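Local coordinates for SAM-dependent methyltransferase (Exiguobacterium sibiricum 255-15, PDB 3D2L), which probably transfers methyl groups from S-adenosylmethionine to a substrate not yet identified, using a Rossmann-like methyltransferase domain, at residues Ala25-Gln30 with Thr101-Ser106; Leu50-Tyr55 with Arg79-Trp84. All coordinates share one frame; numbering follows the deposited sequence. Where two conformers were deposited one is given.

Contact 1. Residues Ala25-Gln30 with Thr101-Ser106; sequences AWVLEQ and TILCDS
Val-27, on helix 20-30, and Thr-101, near the end of strand 97-102, bring the two backbones to their nearest approach, with 8.2 Å between Val-27 CA and Thr-101 CA, so everything across this gap is done by side chains. The tryptophan makes the closest approach. Trp-26 has CG anti to its own N (chi1 170°), and the indole reaches from the helix toward the sheet until CZ3, on the six-membered ring, lies 3.8 Å from Leu-103 CD2. The methyl comes in at the rim of the indole, in its plane, rather than over a face; Trp-26 and Leu-103 run past each other in opposite directions. Phe-237, from strand 235-242, meets the same indole edge-to-face.

The next residue, Val-27, offers both its methyls to Thr-101. CG2 of Val-27 is 4.1 Å from CG2 of Thr-101, and the two side chains cross at roughly a right angle. One rotamer of Thr-101 serves two neighbours: with chi1 54°, OG1 lies between N and the carbonyl carbon and is hydrogen-bonded to Asp-39 OD1, while CG2 points to the valine. Leu-103 CD2 also reaches Val-27 CG2, at 4.3 Å, and so bridges the two helix residues. Leu-51 of helix 46-51 packs on Val-27, Thr-101 and Leu-103 alike.

Beyond the strand the chain turns back at once: Leu-103 to Ser-106 form a type I' beta turn, in which Ser-106 N bonds to Leu-103 O. This is the layered packing of a Rossmann-like methyltransferase, a helix laid against a central beta-sheet. No hydrogen bond joins the two segments, and all four touching residues are buried; between these two segments the contact is wholly apolar, while the one hydroxyl at the interface is satisfied within the sheet.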
loop_
_atom_site.group_PDB
_atom_site.type_symbol
_atom_site.label_atom_id
_atom_site.label_comp_id
_atom_site.label_asym_id
_atom_site.label_seq_id
_atom_site.Cartn_x
_atom_site.Cartn_y
_atom_site.Cartn_z
ATOM N N ALA A 25 11.131 -3.358 -8.123
ATOM C CA ALA A 25 12.428 -4.031 -8.178
ATOM C C ALA A 25 12.570 -4.998 -7.002
ATOM O O ALA A 25 13.126 -6.081 -7.142
ATOM C CB ALA A 25 13.598 -3.008 -8.238
ATOM N N TRP A 26 11.995 -4.627 -5.858
ATOM C CA TRP A 26 12.006 -5.468 -4.651
ATOM C C TRP A 26 11.130 -6.714 -4.815
ATOM O O TRP A 26 11.540 -7.819 -4.480
ATOM C CB TRP A 26 11.567 -4.629 -3.437
ATOM C CG TRP A 26 11.306 -5.422 -2.189
ATOM C CD1 TRP A 26 12.198 -6.156 -1.502
ATOM C CD2 TRP A 26 10.076 -5.516 -1.477
ATOM N NE1 TRP A 26 11.601 -6.743 -0.430
ATOM C CE2 TRP A 26 10.297 -6.369 -0.379
ATOM C CE3 TRP A 26 8.803 -4.982 -1.665
ATOM C CZ2 TRP A 26 9.309 -6.670 0.561
ATOM C CZ3 TRP A 26 7.799 -5.294 -0.724
ATOM C CH2 TRP A 26 8.075 -6.129 0.379
ATOM N N VAL A 27 9.936 -6.540 -5.363
ATOM C CA VAL A 27 9.040 -7.662 -5.607
ATOM C C VAL A 27 9.774 -8.644 -6.546
ATOM O O VAL A 27 9.753 -9.845 -6.318
ATOM C CB VAL A 27 7.646 -7.217 -6.165
ATOM C CG1 VAL A 27 6.757 -8.453 -6.542
ATOM C CG2 VAL A 27 6.884 -6.275 -5.154
ATOM N N LEU A 28 10.435 -8.119 -7.581
ATOM C CA LEU A 28 11.189 -8.947 -8.547
ATOM C C LEU A 28 12.278 -9.816 -7.880
ATOM O O LEU A 28 12.623 -10.888 -8.393
ATOM C CB LEU A 28 11.748 -8.059 -9.645
ATOM C CG LEU A 28 10.690 -7.591 -10.640
ATOM C CD1 LEU A 28 11.205 -6.492 -11.495
ATOM C CD2 LEU A 28 10.205 -8.766 -11.499
ATOM N N GLU A 29 12.807 -9.366 -6.738
ATOM C CA GLU A 29 13.791 -10.142 -5.981
ATOM C C GLU A 29 13.184 -11.294 -5.215
ATOM O O GLU A 29 13.906 -12.219 -4.843
ATOM C CB GLU A 29 14.508 -9.262 -4.958
ATOM C CG GLU A 29 15.232 -8.089 -5.560
ATOM C CD GLU A 29 15.887 -7.191 -4.495
ATOM O OE1 GLU A 29 15.437 -7.197 -3.312
ATOM O OE2 GLU A 29 16.844 -6.474 -4.874
ATOM N N GLN A 30 11.876 -11.232 -4.949
ATOM C CA GLN A 30 11.187 -12.241 -4.162
ATOM C C GLN A 30 10.240 -13.145 -4.905
ATOM O O GLN A 30 10.000 -14.247 -4.429
ATOM C CB GLN A 30 10.337 -11.588 -3.043
ATOM C CG GLN A 30 11.013 -10.501 -2.299
ATOM C CD GLN A 30 12.315 -10.919 -1.691
ATOM O OE1 GLN A 30 12.515 -12.087 -1.346
ATOM N NE2 GLN A 30 13.223 -9.956 -1.548
ATOM N N THR A 101 0.807 -8.875 -2.667
ATOM C CA THR A 101 1.571 -7.702 -2.341
ATOM C C THR A 101 0.668 -6.650 -1.705
ATOM O O THR A 101 -0.441 -6.379 -2.174
ATOM C CB THR A 101 2.333 -7.100 -3.576
ATOM O OG1 THR A 101 1.413 -6.859 -4.663
ATOM C CG2 THR A 101 3.418 -8.079 -4.028
ATOM N N ILE A 102 1.180 -6.022 -0.655
ATOM C CA ILE A 102 0.450 -4.958 0.037
ATOM C C ILE A 102 1.467 -3.862 0.222
ATOM O O ILE A 102 2.186 -3.790 1.214
ATOM C CB ILE A 102 -0.138 -5.396 1.389
ATOM C CG1 ILE A 102 -0.756 -6.783 1.303
ATOM C CG2 ILE A 102 -1.144 -4.377 1.838
ATOM C CD1 ILE A 102 -1.476 -7.181 2.601
ATOM N N LEU A 103 1.496 -2.983 -0.758
ATOM C CA LEU A 103 2.570 -2.031 -0.900
ATOM C C LEU A 103 2.286 -0.614 -0.489
ATOM O O LEU A 103 1.134 -0.198 -0.353
ATOM C CB LEU A 103 3.020 -2.038 -2.376
ATOM C CG LEU A 103 3.386 -3.368 -3.013
ATOM C CD1 LEU A 103 3.746 -3.117 -4.501
ATOM C CD2 LEU A 103 4.528 -4.038 -2.284
ATOM N N CYS A 104 3.390 0.110 -0.261
ATOM C CA CYS A 104 3.379 1.535 0.059
ATOM C C CYS A 104 2.547 1.871 1.291
ATOM O O CYS A 104 1.710 2.750 1.262
ATOM C CB CYS A 104 2.901 2.320 -1.140
ATOM S SG CYS A 104 3.845 1.870 -2.668
ATOM N N ASP A 105 2.825 1.168 2.382
ATOM C CA ASP A 105 2.154 1.379 3.670
ATOM C C ASP A 105 0.627 1.273 3.651
ATOM O O ASP A 105 -0.069 1.737 4.577
ATOM C CB ASP A 105 2.649 2.647 4.419
ATOM C CG ASP A 105 2.517 3.940 3.608
ATOM O OD1 ASP A 105 3.442 4.231 2.838
ATOM O OD2 ASP A 105 1.525 4.680 3.770
ATOM N N SER A 106 0.093 0.598 2.631
ATOM C CA SER A 106 -1.337 0.361 2.545
ATOM C C SER A 106 -1.848 -0.445 3.746
ATOM O O SER A 106 -2.988 -0.256 4.213
ATOM C CB SER A 106 -1.645 -0.407 1.278
ATOM O OG SER A 106 -3.035 -0.482 1.129
#

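Contact 2. Residues Leu50-Tyr55 with Arg79-Trp84; sequences LLADHY and RHVDFW
Arg-79 and Asp-53 close a side-on salt bridge at the rim of the Rossmann-like fold, between the turn that follows helix 46-51 and the loop leading into edge strand 82-85. Two nitrogens grip two oxygens. Arg-79 NE gives a straight bond to Asp-53 OD1 (2.9 Å, 179°), and Arg-79 NH2 reaches Asp-53 OD2, also at 2.9 Å. Both oxygens are met on their syn sides, though NE sits out of the carboxylate plane; the two flat groups are nearly coplanar, 28° apart. The arginine chain is extended from CG to NE, which carries the guanidinium across to the aspartate edge-on. Its remaining nitrogen, NH1, bonds to Thr-77 OG1, so each of the three guanidinium nitrogens has a partner and the group's rotation is probably fixed.

On the helix side, Leu-51 O accepts from both His-54 N and Tyr-55 N, and Asp-53 N bonds to Leu-50 O, so the turn that presents the carboxylate is itself tied down. Beside the charged pair the contact is apolar and tight: Ala-52 CB lies just 3.4 Å from Val-81 CG2.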
loop_
_atom_site.group_PDB
_atom_site.type_symbol
_atom_site.label_atom_id
_atom_site.label_comp_id
_atom_site.label_asym_id
_atom_site.label_seq_id
_atom_site.Cartn_x
_atom_site.Cartn_y
_atom_site.Cartn_z
ATOM N N LEU A 50 2.861 -1.310 -13.152
ATOM C CA LEU A 50 4.283 -1.643 -13.307
ATOM C C LEU A 50 4.512 -3.124 -13.064
ATOM O O LEU A 50 5.272 -3.755 -13.776
ATOM C CB LEU A 50 5.186 -0.781 -12.402
ATOM C CG LEU A 50 5.131 0.692 -12.788
ATOM C CD1 LEU A 50 5.897 1.492 -11.792
ATOM C CD2 LEU A 50 5.653 0.922 -14.243
ATOM N N LEU A 51 3.848 -3.669 -12.047
ATOM C CA LEU A 51 3.881 -5.102 -11.775
ATOM C C LEU A 51 3.338 -5.900 -12.939
ATOM O O LEU A 51 3.888 -6.956 -13.287
ATOM C CB LEU A 51 3.041 -5.382 -10.517
ATOM C CG LEU A 51 3.690 -4.920 -9.199
ATOM C CD1 LEU A 51 2.726 -5.035 -8.011
ATOM C CD2 LEU A 51 4.952 -5.740 -8.955
ATOM N N ALA A 52 2.284 -5.393 -13.580
ATOM C CA ALA A 52 1.654 -6.100 -14.737
ATOM C C ALA A 52 2.639 -6.308 -15.904
ATOM O O ALA A 52 2.425 -7.165 -16.776
ATOM C CB ALA A 52 0.438 -5.352 -15.218
ATOM N N ASP A 53 3.718 -5.536 -15.910
ATOM C CA ASP A 53 4.750 -5.721 -16.915
ATOM C C ASP A 53 5.631 -6.938 -16.628
ATOM O O ASP A 53 6.413 -7.324 -17.464
ATOM C CB ASP A 53 5.578 -4.453 -17.071
ATOM C CG ASP A 53 4.761 -3.308 -17.619
ATOM O OD1 ASP A 53 3.702 -3.556 -18.237
ATOM O OD2 ASP A 53 5.180 -2.155 -17.455
ATOM N N HIS A 54 5.480 -7.574 -15.467
ATOM C CA HIS A 54 6.312 -8.721 -15.118
ATOM C C HIS A 54 5.559 -9.931 -14.636
ATOM O O HIS A 54 6.116 -11.029 -14.624
ATOM C CB HIS A 54 7.301 -8.308 -14.015
ATOM C CG HIS A 54 8.107 -7.101 -14.374
ATOM N ND1 HIS A 54 9.234 -7.169 -15.168
ATOM C CD2 HIS A 54 7.928 -5.793 -14.084
ATOM C CE1 HIS A 54 9.720 -5.953 -15.338
ATOM N NE2 HIS A 54 8.939 -5.097 -14.705
ATOM N N TYR A 55 4.300 -9.720 -14.268
ATOM C CA TYR A 55 3.478 -10.724 -13.609
ATOM C C TYR A 55 2.051 -10.699 -14.154
ATOM O O TYR A 55 1.648 -9.730 -14.796
ATOM C CB TYR A 55 3.391 -10.362 -12.125
ATOM C CG TYR A 55 4.688 -10.317 -11.376
ATOM C CD1 TYR A 55 5.320 -11.502 -10.994
ATOM C CD2 TYR A 55 5.278 -9.095 -10.990
ATOM C CE1 TYR A 55 6.525 -11.491 -10.336
ATOM C CE2 TYR A 55 6.477 -9.088 -10.276
ATOM C CZ TYR A 55 7.085 -10.297 -9.943
ATOM O OH TYR A 55 8.271 -10.341 -9.242
ATOM N N ARG A 79 -2.664 -2.733 -21.063
ATOM C CA ARG A 79 -2.347 -3.757 -20.087
ATOM C C ARG A 79 -3.607 -4.478 -19.668
ATOM O O ARG A 79 -4.676 -3.860 -19.591
ATOM C CB ARG A 79 -1.691 -3.116 -18.859
ATOM C CG ARG A 79 -0.304 -2.584 -19.181
ATOM C CD ARG A 79 0.258 -2.035 -17.956
ATOM N NE ARG A 79 1.649 -1.577 -18.029
ATOM C CZ ARG A 79 2.035 -0.307 -18.015
ATOM N NH1 ARG A 79 1.160 0.693 -18.110
ATOM N NH2 ARG A 79 3.326 -0.033 -17.999
ATOM N N HIS A 80 -3.500 -5.785 -19.407
ATOM C CA HIS A 80 -4.632 -6.544 -18.869
ATOM C C HIS A 80 -4.468 -6.727 -17.377
ATOM O O HIS A 80 -3.607 -7.487 -16.914
ATOM C CB HIS A 80 -4.835 -7.925 -19.538
ATOM C CG HIS A 80 -6.037 -8.646 -19.000
ATOM N ND1 HIS A 80 -5.964 -9.530 -17.943
ATOM C CD2 HIS A 80 -7.354 -8.537 -19.304
ATOM C CE1 HIS A 80 -7.174 -9.970 -17.655
ATOM N NE2 HIS A 80 -8.036 -9.383 -18.465
ATOM N N VAL A 81 -5.298 -6.026 -16.622
ATOM C CA VAL A 81 -5.264 -6.089 -15.201
ATOM C C VAL A 81 -6.683 -5.960 -14.643
ATOM O O VAL A 81 -7.352 -4.946 -14.786
ATOM C CB VAL A 81 -4.353 -5.006 -14.601
ATOM C CG1 VAL A 81 -4.268 -5.182 -13.136
ATOM C CG2 VAL A 81 -2.928 -5.079 -15.210
ATOM N N ASP A 82 -7.119 -7.011 -13.994
ATOM C CA ASP A 82 -8.425 -7.031 -13.348
ATOM C C ASP A 82 -8.312 -6.263 -12.047
ATOM O O ASP A 82 -7.443 -6.575 -11.282
ATOM C CB ASP A 82 -8.804 -8.460 -12.994
ATOM C CG ASP A 82 -9.205 -9.282 -14.179
ATOM O OD1 ASP A 82 -9.922 -8.797 -15.071
ATOM O OD2 ASP A 82 -8.822 -10.447 -14.206
ATOM N N PHE A 83 -9.154 -5.240 -11.855
ATOM C CA PHE A 83 -9.284 -4.507 -10.620
ATOM C C PHE A 83 -10.691 -4.811 -10.048
ATOM O O PHE A 83 -11.747 -4.693 -10.739
ATOM C CB PHE A 83 -9.081 -2.997 -10.846
ATOM C CG PHE A 83 -7.667 -2.601 -11.272
ATOM C CD1 PHE A 83 -6.654 -2.463 -10.336
ATOM C CD2 PHE A 83 -7.365 -2.345 -12.625
ATOM C CE1 PHE A 83 -5.393 -2.081 -10.703
ATOM C CE2 PHE A 83 -6.129 -1.981 -13.003
ATOM C CZ PHE A 83 -5.106 -1.848 -12.032
ATOM N N TRP A 84 -10.720 -5.220 -8.791
ATOM C CA TRP A 84 -11.950 -5.551 -8.117
ATOM C C TRP A 84 -12.040 -4.807 -6.805
ATOM O O TRP A 84 -10.995 -4.530 -6.193
ATOM C CB TRP A 84 -12.028 -7.050 -7.841
ATOM C CG TRP A 84 -11.930 -7.938 -9.067
ATOM C CD1 TRP A 84 -10.899 -8.766 -9.399
ATOM C CD2 TRP A 84 -12.913 -8.086 -10.112
ATOM N NE1 TRP A 84 -11.187 -9.433 -10.563
ATOM C CE2 TRP A 84 -12.406 -9.018 -11.033
ATOM C CE3 TRP A 84 -14.153 -7.480 -10.377
ATOM C CZ2 TRP A 84 -13.103 -9.385 -12.188
ATOM C CZ3 TRP A 84 -14.850 -7.851 -11.511
ATOM C CH2 TRP A 84 -14.318 -8.794 -12.409
#

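How the contacts relate
Contact 1 is buried in the chain and contact 2 lies at its surface; their centres are 14 Å apart, and along the sequence contact 2 is nested inside the loop that contact 1 closes. Both reach the same seven-stranded sheet, contact 1 through inner strand 97-102 and contact 2 through edge strand 82-85. The segment 50-55 joins them: Tyr-55 OH, hydrogen-bonded to Val-31 O, packs 3.3 Å from Leu-28 CA, and Leu-51 CD1 comes within 4.0 Å of Thr-101 OG1. Helices 20-30 and 46-51 pack beside each other through Leu-50 on Val-24 and Val-27 on Leu-51. No S-adenosylmethionine is bound in the model, so neither contact can be tied directly to a cofactor.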